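Local coordinates for PDZ domain protein (Parabacteroides distasonis, PDB 4L8N), which is of unknown function but binds magnesium and combines PDZ domains with a DUF4136 domain in a two-subunit assembly, at residues Phe127-Lys132 / Val298-Ser303; Leu242-Arg247 / Pro283-Gln288. All coordinates share one frame; numbering follows the deposited sequence. Where two conformers were deposited one is given.

Contact 1. Residues Phe127-Lys132 / Val298-Ser303; sequences FVCPFK and VPFKVS
Phe127 and Phe300 face each other as a hydrogen-bonded pair of an antiparallel ladder, and their rings form its apolar side. Phe300 N reaches Phe127 O at 2.8 Å, nearly in line with the carbonyl, and Phe127 N returns a bond to Phe300 O. Two residues further along 123-135, and two back along 298-309, Cys129 and Val298 repeat the pair of hydrogen bonds, with Cys129 N to Val298 O at 3.0 Å and the longer Val298 N to Cys129 O at 3.2 Å. The 146° angle between the strand directions fits this ladder. Chi1 of 61° sets Phe127 CG between its own N and carbonyl carbon, and the ring lies under Phe300: Phe300 CB sits over one face, 3.8 Å from the ring centroid, a CH-pi contact. The two ring planes differ by 13° but are slid apart and barely overlap. Val302 CG2 meets the Phe127 ring at its edge, while Cys129 SG approaches Phe300 CE1 obliquely at 3.6 Å. After the inverse gamma turn centred on Pro130, Phe131 CB packs on Val298 CG2 at 3.8 Å. The strands are central in a mixed sheet: 258-268 pairs beyond 123-135 and 438-456 beyond 298-309, while helix 274-285 covers Phe131 and Phe300.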
ATOM      1  N   PHE A 127       0.704  -1.029 -17.837  1.00 56.15           N
ATOM      2  CA  PHE A 127       0.823  -1.769 -16.584  1.00 55.09           C
ATOM      3  C   PHE A 127       1.056  -0.789 -15.419  1.00 58.31           C
ATOM      4  O   PHE A 127       1.502   0.344 -15.632  1.00 57.68           O
ATOM      5  CB  PHE A 127       1.908  -2.832 -16.647  1.00 56.04           C
ATOM      6  CG  PHE A 127       3.312  -2.349 -16.895  1.00 57.51           C
ATOM      7  CD1 PHE A 127       3.784  -2.166 -18.194  1.00 60.29           C
ATOM      8  CD2 PHE A 127       4.206  -2.194 -15.839  1.00 59.44           C
ATOM      9  CE1 PHE A 127       5.104  -1.764 -18.423  1.00 60.64           C
ATOM     10  CE2 PHE A 127       5.529  -1.801 -16.073  1.00 61.27           C
ATOM     11  CZ  PHE A 127       5.968  -1.588 -17.362  1.00 59.28           C
ATOM     12  N   VAL A 128       0.685  -1.216 -14.204  1.00 53.19           N
ATOM     13  CA  VAL A 128       0.788  -0.407 -12.999  1.00 51.54           C
ATOM     14  C   VAL A 128       1.668  -1.161 -12.006  1.00 58.29           C
ATOM     15  O   VAL A 128       1.521  -2.384 -11.868  1.00 57.14           O
ATOM     16  CB  VAL A 128      -0.602  -0.029 -12.405  1.00 52.49           C
ATOM     17  CG1 VAL A 128      -0.448   1.013 -11.317  1.00 51.47           C
ATOM     18  CG2 VAL A 128      -1.546   0.501 -13.481  1.00 51.85           C
ATOM     19  N   CYS A 129       2.608  -0.435 -11.340  1.00 56.06           N
ATOM     20  CA  CYS A 129       3.528  -1.035 -10.360  1.00 55.77           C
ATOM     21  C   CYS A 129       3.213  -0.589  -8.942  1.00 59.01           C
ATOM     22  O   CYS A 129       2.862   0.579  -8.701  1.00 58.56           O
ATOM     23  CB  CYS A 129       4.974  -0.735 -10.716  1.00 55.92           C
ATOM     24  SG  CYS A 129       5.535  -1.534 -12.234  1.00 59.56           S
ATOM     25  N   PRO A 130       3.361  -1.514  -7.969  1.00 56.09           N
ATOM     26  CA  PRO A 130       3.045  -1.159  -6.577  1.00 55.05           C
ATOM     27  C   PRO A 130       4.261  -0.521  -5.936  1.00 54.33           C
ATOM     28  O   PRO A 130       4.922  -1.104  -5.071  1.00 52.79           O
ATOM     29  CB  PRO A 130       2.645  -2.505  -5.958  1.00 57.33           C
ATOM     30  CG  PRO A 130       3.440  -3.506  -6.724  1.00 62.08           C
ATOM     31  CD  PRO A 130       3.810  -2.921  -8.068  1.00 57.36           C
ATOM     32  N   PHE A 131       4.589   0.673  -6.427  1.00 50.27           N
ATOM     33  CA  PHE A 131       5.727   1.425  -5.919  1.00 49.28           C
ATOM     34  C   PHE A 131       5.248   2.578  -5.062  1.00 52.13           C
ATOM     35  O   PHE A 131       4.442   3.381  -5.529  1.00 51.88           O
ATOM     36  CB  PHE A 131       6.603   1.976  -7.079  1.00 49.90           C
ATOM     37  CG  PHE A 131       7.226   0.991  -8.047  1.00 50.41           C
ATOM     38  CD1 PHE A 131       7.440  -0.338  -7.679  1.00 52.10           C
ATOM     39  CD2 PHE A 131       7.645   1.405  -9.313  1.00 50.38           C
ATOM     40  CE1 PHE A 131       8.028  -1.245  -8.570  1.00 52.70           C
ATOM     41  CE2 PHE A 131       8.242   0.502 -10.198  1.00 52.86           C
ATOM     42  CZ  PHE A 131       8.427  -0.819  -9.825  1.00 51.58           C
ATOM     43  N   LYS A 132       5.751   2.683  -3.836  1.00 47.61           N
ATOM     44  CA  LYS A 132       5.481   3.839  -2.998  1.00 47.93           C
ATOM     45  C   LYS A 132       6.734   4.726  -3.133  1.00 52.35           C
ATOM     46  O   LYS A 132       7.840   4.295  -2.771  1.00 49.68           O
ATOM     47  CB  LYS A 132       5.143   3.448  -1.533  1.00 50.70           C
ATOM     48  CG  LYS A 132       5.051   4.622  -0.537  1.00 70.41           C
ATOM     49  CD  LYS A 132       3.721   5.393  -0.634  1.00 87.29           C
ATOM     50  CE  LYS A 132       3.789   6.714   0.103  1.00103.59           C
ATOM     51  NZ  LYS A 132       4.397   7.815  -0.708  1.00104.89           N
ATOM     52  N   VAL A 298       2.417   3.497  -9.804  1.00 59.77           N
ATOM     53  CA  VAL A 298       2.986   4.071 -11.022  1.00 55.68           C
ATOM     54  C   VAL A 298       2.429   3.446 -12.316  1.00 55.20           C
ATOM     55  O   VAL A 298       2.725   2.282 -12.641  1.00 53.78           O
ATOM     56  CB  VAL A 298       4.547   4.089 -11.068  1.00 56.88           C
ATOM     57  CG1 VAL A 298       5.047   5.084 -12.115  1.00 55.06           C
ATOM     58  CG2 VAL A 298       5.160   4.385  -9.704  1.00 56.19           C
ATOM     59  N   PRO A 299       1.766   4.299 -13.135  1.00 50.03           N
ATOM     60  CA  PRO A 299       1.298   3.853 -14.452  1.00 49.51           C
ATOM     61  C   PRO A 299       2.385   3.969 -15.547  1.00 55.53           C
ATOM     62  O   PRO A 299       2.974   5.050 -15.737  1.00 56.54           O
ATOM     63  CB  PRO A 299       0.135   4.812 -14.726  1.00 51.32           C
ATOM     64  CG  PRO A 299       0.522   6.073 -14.078  1.00 55.56           C
ATOM     65  CD  PRO A 299       1.399   5.713 -12.899  1.00 51.40           C
ATOM     66  N   PHE A 300       2.628   2.862 -16.288  1.00 51.20           N
ATOM     67  CA  PHE A 300       3.564   2.791 -17.418  1.00 50.05           C
ATOM     68  C   PHE A 300       2.868   2.391 -18.704  1.00 57.30           C
ATOM     69  O   PHE A 300       1.915   1.613 -18.677  1.00 59.06           O
ATOM     70  CB  PHE A 300       4.685   1.781 -17.171  1.00 50.89           C
ATOM     71  CG  PHE A 300       5.565   2.033 -15.978  1.00 51.64           C
ATOM     72  CD1 PHE A 300       5.200   1.576 -14.717  1.00 54.15           C
ATOM     73  CD2 PHE A 300       6.788   2.684 -16.120  1.00 51.15           C
ATOM     74  CE1 PHE A 300       6.032   1.796 -13.615  1.00 54.58           C
ATOM     75  CE2 PHE A 300       7.624   2.876 -15.029  1.00 53.16           C
ATOM     76  CZ  PHE A 300       7.240   2.434 -13.780  1.00 51.35           C
ATOM     77  N   LYS A 301       3.402   2.874 -19.838  1.00 53.87           N
ATOM     78  CA  LYS A 301       2.961   2.581 -21.188  1.00 53.62           C
ATOM     79  C   LYS A 301       4.176   2.172 -22.048  1.00 56.26           C
ATOM     80  O   LYS A 301       5.141   2.936 -22.162  1.00 54.55           O
ATOM     81  CB  LYS A 301       2.220   3.781 -21.800  1.00 57.04           C
ATOM     82  CG  LYS A 301       1.321   3.373 -22.965  1.00 65.07           C
ATOM     83  CD  LYS A 301       0.903   4.556 -23.811  1.00 72.56           C
ATOM     84  CE  LYS A 301       0.564   4.145 -25.223  1.00 75.22           C
ATOM     85  NZ  LYS A 301      -0.115   5.239 -25.968  1.00 80.21           N
ATOM     86  N   VAL A 302       4.125   0.939 -22.613  1.00 52.84           N
ATOM     87  CA  VAL A 302       5.133   0.369 -23.520  1.00 52.10           C
ATOM     88  C   VAL A 302       4.566   0.364 -24.947  1.00 56.18           C
ATOM     89  O   VAL A 302       3.552  -0.279 -25.202  1.00 56.40           O
ATOM     90  CB  VAL A 302       5.632  -1.047 -23.132  1.00 54.59           C
ATOM     91  CG1 VAL A 302       6.829  -1.444 -23.988  1.00 53.27           C
ATOM     92  CG2 VAL A 302       5.987  -1.133 -21.664  1.00 54.14           C
ATOM     93  N   SER A 303       5.209   1.093 -25.847  1.00 53.24           N
ATOM     94  CA  SER A 303       4.841   1.203 -27.258  1.00 53.85           C
ATOM     95  C   SER A 303       5.967   0.655 -28.092  1.00 57.61           C
ATOM     96  O   SER A 303       7.048   1.258 -28.131  1.00 56.82           O
ATOM     97  CB  SER A 303       4.555   2.652 -27.645  1.00 57.79           C
ATOM     98  OG  SER A 303       3.498   3.198 -26.873  1.00 73.18           O
TER

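Contact 2. Residues Leu242-Arg247 / Pro283-Gln288; sequences LQFGIR and PLMCMQ
A Met-aromatic contact joins a strand of the DUF4136 region to the C-terminal end of a helix lying against its sheet. Met285, a selenomethionine in this crystal, carries the helix side, and Phe244 and Ile246 carry the strand side. The selenium meets the CD2-CE2 edge of the Phe244 ring, with SE 3.6 Å from CD2 and equally 3.6 Å from CE2. It lies 4.7 Å from the ring centroid and 73° off the ring normal, which places it at the edge and not over the face. The Met285 chain bends at its last torsion, chi3 68°, which places CE near Ile246: CE lies 3.8 Å from Ile246 CD1 and 3.9 Å from Ile246 CG1. The same CD1 also touches Cys286 SG at 3.8 Å, and thus meets two successive residues of 283-288. No hydrogen bond crosses between the segments, and the nearest CA atoms, those of Ile246 and Met285, are 8.4 Å apart, so the backbones stay apart and Met285 spans most of the gap, its CE also coming near Gly245 CA. All five touching residues are buried. Strand 240-250 runs between 186-196 and 258-268, bonded to both through its backbone; helix 274-285 also meets Phe244 through Val282 and Ala278, about one and two turns before Met285.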
ATOM      1  N   LEU A 242       6.860  -9.799  -0.601  1.00 60.99           N
ATOM      2  CA  LEU A 242       8.109  -9.261  -1.119  1.00 59.68           C
ATOM      3  C   LEU A 242       8.166  -7.754  -0.902  1.00 63.24           C
ATOM      4  O   LEU A 242       7.242  -7.008  -1.279  1.00 61.52           O
ATOM      5  CB  LEU A 242       8.318  -9.598  -2.619  1.00 58.53           C
ATOM      6  CG  LEU A 242       9.742  -9.378  -3.188  1.00 61.65           C
ATOM      7  CD1 LEU A 242      10.092 -10.443  -4.235  1.00 62.04           C
ATOM      8  CD2 LEU A 242       9.905  -7.971  -3.807  1.00 59.34           C
ATOM      9  N   GLN A 243       9.297  -7.320  -0.347  1.00 59.44           N
ATOM     10  CA  GLN A 243       9.591  -5.915  -0.177  1.00 58.80           C
ATOM     11  C   GLN A 243      10.940  -5.610  -0.826  1.00 60.47           C
ATOM     12  O   GLN A 243      11.892  -6.384  -0.695  1.00 60.46           O
ATOM     13  CB  GLN A 243       9.581  -5.499   1.305  1.00 60.75           C
ATOM     14  CG  GLN A 243       9.767  -3.987   1.484  1.00 72.41           C
ATOM     15  CD  GLN A 243       9.995  -3.566   2.907  1.00 88.04           C
ATOM     16  OE1 GLN A 243       9.104  -3.015   3.553  1.00 82.38           O
ATOM     17  NE2 GLN A 243      11.209  -3.767   3.407  1.00 77.11           N
ATOM     18  N   PHE A 244      11.007  -4.493  -1.540  1.00 54.42           N
ATOM     19  CA  PHE A 244      12.240  -4.034  -2.165  1.00 53.20           C
ATOM     20  C   PHE A 244      12.201  -2.508  -2.221  1.00 57.26           C
ATOM     21  O   PHE A 244      11.239  -1.920  -2.717  1.00 58.27           O
ATOM     22  CB  PHE A 244      12.486  -4.678  -3.554  1.00 53.86           C
ATOM     23  CG  PHE A 244      13.728  -4.160  -4.236  1.00 54.68           C
ATOM     24  CD1 PHE A 244      14.991  -4.424  -3.715  1.00 57.90           C
ATOM     25  CD2 PHE A 244      13.640  -3.386  -5.382  1.00 55.87           C
ATOM     26  CE1 PHE A 244      16.138  -3.892  -4.314  1.00 58.10           C
ATOM     27  CE2 PHE A 244      14.793  -2.871  -5.991  1.00 58.06           C
ATOM     28  CZ  PHE A 244      16.032  -3.115  -5.440  1.00 56.01           C
ATOM     29  N   GLY A 245      13.219  -1.888  -1.652  1.00 53.22           N
ATOM     30  CA  GLY A 245      13.315  -0.437  -1.601  1.00 52.23           C
ATOM     31  C   GLY A 245      14.677   0.144  -1.904  1.00 55.11           C
ATOM     32  O   GLY A 245      15.708  -0.506  -1.695  1.00 54.57           O
ATOM     33  N   ILE A 246      14.666   1.384  -2.433  1.00 50.99           N
ATOM     34  CA  ILE A 246      15.851   2.198  -2.716  1.00 49.93           C
ATOM     35  C   ILE A 246      15.693   3.482  -1.875  1.00 57.44           C
ATOM     36  O   ILE A 246      14.629   4.117  -1.900  1.00 56.78           O
ATOM     37  CB  ILE A 246      16.078   2.483  -4.241  1.00 51.44           C
ATOM     38  CG1 ILE A 246      16.117   1.187  -5.085  1.00 51.29           C
ATOM     39  CG2 ILE A 246      17.336   3.333  -4.488  1.00 50.43           C
ATOM     40  CD1 ILE A 246      15.972   1.401  -6.642  1.00 51.79           C
ATOM     41  N   ARG A 247      16.754   3.829  -1.119  1.00 56.15           N
ATOM     42  CA  ARG A 247      16.808   5.019  -0.275  0.50 56.13           C
ATOM     43  C   ARG A 247      17.949   5.897  -0.757  1.00 59.51           C
ATOM     44  O   ARG A 247      19.083   5.417  -0.845  1.00 60.35           O
ATOM     45  CB  ARG A 247      16.988   4.622   1.205  0.50 58.38           C
ATOM     46  CG  ARG A 247      16.386   5.607   2.206  0.50 69.09           C
ATOM     47  CD  ARG A 247      16.499   5.111   3.646  0.50 79.23           C
ATOM     48  NE  ARG A 247      15.206   4.718   4.216  0.50 83.30           N
ATOM     49  CZ  ARG A 247      14.885   3.478   4.576  0.50 95.97           C
ATOM     50  NH1 ARG A 247      15.768   2.494   4.456  0.50 88.89           N
ATOM     51  NH2 ARG A 247      13.679   3.214   5.067  0.50 71.75           N
ATOM     52  N   PRO A 283      15.161  -0.470 -12.860  1.00 49.92           N
ATOM     53  CA  PRO A 283      14.992   0.511 -13.961  1.00 49.01           C
ATOM     54  C   PRO A 283      13.599   1.172 -14.003  1.00 51.05           C
ATOM     55  O   PRO A 283      13.498   2.336 -14.380  1.00 51.25           O
ATOM     56  CB  PRO A 283      15.250  -0.316 -15.233  1.00 50.47           C
ATOM     57  CG  PRO A 283      15.925  -1.560 -14.780  1.00 55.15           C
ATOM     58  CD  PRO A 283      15.434  -1.824 -13.401  1.00 51.01           C
ATOM     59  N   LEU A 284      12.539   0.454 -13.621  1.00 47.91           N
ATOM     60  CA  LEU A 284      11.184   1.030 -13.589  1.00 47.59           C
ATOM     61  C   LEU A 284      11.038   2.013 -12.404  1.00 53.81           C
ATOM     62  O   LEU A 284      10.521   3.116 -12.582  1.00 55.27           O
ATOM     63  CB  LEU A 284      10.099  -0.064 -13.512  1.00 46.74           C
ATOM     64  CG  LEU A 284      10.007  -1.062 -14.654  1.00 48.79           C
ATOM     65  CD1 LEU A 284       9.119  -2.223 -14.254  1.00 47.50           C
ATOM     66  CD2 LEU A 284       9.510  -0.403 -15.964  1.00 47.62           C
HETATM   67  N   MSE A 285      11.527   1.614 -11.208  1.00 49.68           N
HETATM   68  CA  MSE A 285      11.538   2.420  -9.977  1.00 47.96           C
HETATM   69  C   MSE A 285      12.326   3.720 -10.122  1.00 53.60           C
HETATM   70  O   MSE A 285      11.873   4.759  -9.645  1.00 54.85           O
HETATM   71  CB  MSE A 285      12.146   1.603  -8.832  1.00 48.79           C
HETATM   72  CG  MSE A 285      11.220   0.533  -8.312  1.00 53.36           C
HETATM   73 SE   MSE A 285      12.078  -0.707  -7.117  0.75 58.91          SE
HETATM   74  CE  MSE A 285      12.361   0.480  -5.711  1.00 56.18           C
ATOM     75  N   CYS A 286      13.501   3.670 -10.774  1.00 50.59           N
ATOM     76  CA  CYS A 286      14.362   4.846 -10.935  1.00 50.39           C
ATOM     77  C   CYS A 286      13.911   5.796 -12.039  1.00 50.49           C
ATOM     78  O   CYS A 286      14.475   6.896 -12.138  1.00 50.67           O
ATOM     79  CB  CYS A 286      15.810   4.432 -11.124  1.00 52.21           C
ATOM     80  SG  CYS A 286      16.523   3.657  -9.657  1.00 57.43           S
HETATM   81  N   MSE A 287      12.870   5.441 -12.821  1.00 43.92           N
HETATM   82  CA  MSE A 287      12.345   6.367 -13.842  1.00 42.82           C
HETATM   83  C   MSE A 287      11.740   7.606 -13.162  1.00 49.13           C
HETATM   84  O   MSE A 287      11.576   8.648 -13.805  1.00 49.12           O
HETATM   85  CB  MSE A 287      11.324   5.679 -14.747  1.00 43.67           C
HETATM   86  CG  MSE A 287      11.974   5.039 -15.959  1.00 49.84           C
HETATM   87 SE   MSE A 287      10.748   4.077 -17.126  0.75 55.81          SE
HETATM   88  CE  MSE A 287       9.884   5.528 -17.796  1.00 52.92           C
ATOM     89  N   GLN A 288      11.435   7.497 -11.839  1.00 45.57           N
ATOM     90  CA  GLN A 288      10.907   8.627 -11.096  1.00 45.32           C
ATOM     91  C   GLN A 288      12.004   9.382 -10.353  1.00 48.37           C
ATOM     92  O   GLN A 288      11.682  10.291  -9.600  1.00 50.44           O
ATOM     93  CB  GLN A 288       9.754   8.236 -10.177  1.00 46.38           C
ATOM     94  CG  GLN A 288       8.491   7.970 -10.983  1.00 46.77           C
ATOM     95  CD  GLN A 288       7.264   8.220 -10.194  1.00 57.13           C
ATOM     96  OE1 GLN A 288       6.525   9.177 -10.443  1.00 54.05           O
ATOM     97  NE2 GLN A 288       7.047   7.375  -9.201  1.00 50.98           N
TER

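Both contacts are buried and reach the same mixed sheet, yet they differ in kind. Contact 1 joins two neighbouring strands by paired backbone bonds, with 410 Å² buried; contact 2 lays a helix end on another strand by apolar and selenium contacts, with 187 Å². Their centres are about 12 Å apart and they meet directly: Phe131 CZ lies 3.5 Å from Met285 CG, and Phe300 CZ packs near the backbone of Leu284. Helix 274-285 thus serves both, and strand 298-309 follows it in the chain. Contact 2 is nested within the loop that contact 1 closes, and residues from each also pack on the second subunit.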